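D-threo-3-hydroxyaspartate dehydratase (Delftia, PDB 3WQC) catalyses the PLP-dependent deamination of D-threo-3-hydroxyaspartate to oxaloacetate and ammonia, and also dehydrates L-threo- and L-erythro-3-hydroxyaspartate and D-serine. Local coordinates at residues C220-V225 with V240-A245. Sequence-based numbering, arbitrary orientation.
With PLP (pyridoxal-5'-phosphate), chain J.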
loop_
_atom_site.group_PDB
_atom_site.type_symbol
_atom_site.label_atom_id
_atom_site.label_comp_id
_atom_site.label_asym_id
_atom_site.label_seq_id
_atom_site.Cartn_x
_atom_site.Cartn_y
_atom_site.Cartn_z
ATOM N N CYS B 220 -32.857 -13.669 -15.596
ATOM C CA CYS B 220 -31.374 -13.604 -15.430
ATOM C C CYS B 220 -30.801 -13.030 -16.714
ATOM O O CYS B 220 -30.107 -13.746 -17.414
ATOM C CB CYS B 220 -30.791 -14.978 -15.040
ATOM S SG CYS B 220 -29.048 -14.780 -14.536
ATOM N N PRO B 221 -31.053 -11.698 -16.985
ATOM C CA PRO B 221 -30.690 -11.264 -18.358
ATOM C C PRO B 221 -29.175 -11.083 -18.563
ATOM O O PRO B 221 -28.724 -11.110 -19.719
ATOM C CB PRO B 221 -31.481 -9.983 -18.520
ATOM C CG PRO B 221 -31.800 -9.543 -17.121
ATOM C CD PRO B 221 -31.965 -10.768 -16.283
ATOM N N VAL B 222 -28.426 -10.749 -17.511
ATOM C CA VAL B 222 -26.993 -10.517 -17.694
ATOM C C VAL B 222 -26.209 -11.723 -17.200
ATOM O O VAL B 222 -26.487 -12.333 -16.137
ATOM C CB VAL B 222 -26.517 -9.271 -16.881
ATOM C CG1 VAL B 222 -24.957 -9.231 -16.801
ATOM C CG2 VAL B 222 -27.156 -8.027 -17.471
ATOM N N VAL B 223 -25.198 -12.094 -17.977
ATOM C CA VAL B 223 -24.195 -13.122 -17.590
ATOM C C VAL B 223 -22.888 -12.381 -17.705
ATOM O O VAL B 223 -22.449 -12.051 -18.825
ATOM C CB VAL B 223 -24.236 -14.389 -18.421
ATOM C CG1 VAL B 223 -23.132 -15.373 -18.067
ATOM C CG2 VAL B 223 -25.622 -15.001 -18.290
ATOM N N SER B 224 -22.142 -12.174 -16.599
ATOM C CA SER B 224 -20.909 -11.324 -16.565
ATOM C C SER B 224 -19.793 -12.189 -16.068
ATOM O O SER B 224 -19.868 -12.762 -14.927
ATOM C CB SER B 224 -21.250 -10.174 -15.619
ATOM O OG SER B 224 -20.117 -9.314 -15.510
ATOM N N VAL B 225 -18.691 -12.265 -16.815
ATOM C CA VAL B 225 -17.499 -13.039 -16.373
ATOM C C VAL B 225 -16.288 -12.149 -16.381
ATOM O O VAL B 225 -16.327 -11.097 -17.029
ATOM C CB VAL B 225 -17.218 -14.301 -17.275
ATOM C CG1 VAL B 225 -18.508 -15.161 -17.353
ATOM C CG2 VAL B 225 -16.810 -13.863 -18.707
ATOM N N VAL B 240 -22.521 -15.392 -22.719
ATOM C CA VAL B 240 -22.022 -14.308 -21.851
ATOM C C VAL B 240 -22.445 -12.958 -22.407
ATOM O O VAL B 240 -22.345 -12.750 -23.694
ATOM C CB VAL B 240 -20.454 -14.359 -21.775
ATOM C CG1 VAL B 240 -19.823 -13.106 -21.088
ATOM C CG2 VAL B 240 -20.052 -15.650 -21.087
ATOM N N THR B 241 -22.879 -12.011 -21.576
ATOM C CA THR B 241 -23.345 -10.661 -22.103
ATOM C C THR B 241 -22.188 -9.668 -21.971
ATOM O O THR B 241 -22.105 -8.740 -22.731
ATOM C CB THR B 241 -24.627 -10.114 -21.517
ATOM O OG1 THR B 241 -24.442 -10.029 -20.191
ATOM C CG2 THR B 241 -25.624 -11.182 -21.367
ATOM N N GLU B 242 -21.354 -9.778 -20.930
ATOM C CA GLU B 242 -20.280 -8.775 -20.707
ATOM C C GLU B 242 -19.112 -9.505 -20.067
ATOM O O GLU B 242 -19.236 -10.495 -19.320
ATOM C CB GLU B 242 -20.750 -7.629 -19.867
ATOM C CG GLU B 242 -21.107 -8.090 -18.468
ATOM C CD GLU B 242 -21.465 -6.905 -17.530
ATOM O OE1 GLU B 242 -21.009 -6.941 -16.335
ATOM O OE2 GLU B 242 -22.204 -5.940 -17.900
ATOM N N VAL B 243 -17.939 -8.907 -20.282
ATOM C CA VAL B 243 -16.718 -9.297 -19.593
ATOM C C VAL B 243 -16.215 -8.098 -18.792
ATOM O O VAL B 243 -16.250 -6.961 -19.251
ATOM C CB VAL B 243 -15.663 -9.709 -20.640
ATOM C CG1 VAL B 243 -14.242 -9.873 -20.077
ATOM C CG2 VAL B 243 -16.102 -11.006 -21.310
ATOM N N ARG B 244 -15.723 -8.410 -17.581
ATOM C CA ARG B 244 -15.118 -7.411 -16.694
ATOM C C ARG B 244 -13.595 -7.694 -16.656
ATOM O O ARG B 244 -13.151 -8.826 -16.391
ATOM C CB ARG B 244 -15.674 -7.614 -15.240
ATOM C CG ARG B 244 -17.223 -7.526 -15.272
ATOM C CD ARG B 244 -17.802 -7.553 -13.823
ATOM N NE ARG B 244 -17.067 -8.531 -12.991
ATOM C CZ ARG B 244 -17.105 -9.869 -13.140
ATOM N NH1 ARG B 244 -18.067 -10.437 -13.901
ATOM N NH2 ARG B 244 -16.220 -10.652 -12.518
ATOM N N ALA B 245 -12.819 -6.649 -16.853
ATOM C CA ALA B 245 -11.333 -6.795 -16.733
ATOM C C ALA B 245 -10.849 -5.406 -16.335
ATOM O O ALA B 245 -11.482 -4.388 -16.670
ATOM C CB ALA B 245 -10.702 -7.126 -18.101
HETATM N N1 PLP J . -14.218 -8.811 -11.445
HETATM C C2 PLP J . -14.095 -8.749 -10.104
HETATM C C2A PLP J . -15.236 -9.165 -9.204
HETATM C C3 PLP J . -12.859 -8.261 -9.541
HETATM O O3 PLP J . -12.750 -8.178 -8.224
HETATM C C4 PLP J . -11.804 -7.889 -10.448
HETATM C C4A PLP J . -10.594 -7.369 -9.902
HETATM C C5 PLP J . -12.027 -7.989 -11.854
HETATM C C6 PLP J . -13.238 -8.530 -12.309
HETATM C C5A PLP J . -10.952 -7.617 -12.844
HETATM O O4P PLP J . -9.830 -8.610 -12.735
HETATM P P PLP J . -8.429 -8.192 -13.389
HETATM O O1P PLP J . -8.805 -7.707 -14.739
HETATM O O2P PLP J . -7.684 -9.480 -13.428
HETATM O O3P PLP J . -7.817 -7.110 -12.599
#
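Two short parallel strands, 222-225 and 242-243, are joined by backbone hydrogen bonds. Val223 O accepts two N-H groups, Thr241 N at 2.8 Å and Glu242 N, both in its carbonyl plane. Val225 N then donates to Glu242 O, and Val225 O receives Arg244 N at 2.8 Å. One side chain extends this ladder: Thr241 OG1, held between its own backbone N and carbonyl carbon (chi1 58°), accepts Val223 N at 3.1 Å. The hydroxyl thus serves Val223 N in the manner of a backbone carbonyl.

The strands and helix 228-233 form a beta-alpha-beta unit of the parallel barrel, the TIM-type fold of the alanine racemase N-terminal domain. Strand 175-180 pairs with the other edge of 222-225.

A chain of hydrogen bonds runs along the face bearing Ser224 and Glu242. Ser224 OG, anti to its backbone N, donates to the anti lone pair of Glu242 OE1 at 2.7 Å. Ser224 OG accepts Arg244 NH1 at 2.8 Å, only 2° out of the guanidinium plane. Glu242 OE1 also forms a salt bridge with Arg49. Arg244 bends at chi3 (-40°), and its guanidinium meets PLP edge-on. Arg244 NH2 donates to PLP N1 at 2.9 Å; the bond from Arg244 NE is weak. An arginine at this nitrogen, as in alanine racemase, probably keeps the ring unprotonated. Thr181 O holds NH2 as well.

On the face of Val225 and Val243, Val225 CG2 touches Val243 CG2 at 3.9 Å; it also meets Val240 CG1 at 3.9 Å. Val225 and Val240 cross nearly at right angles.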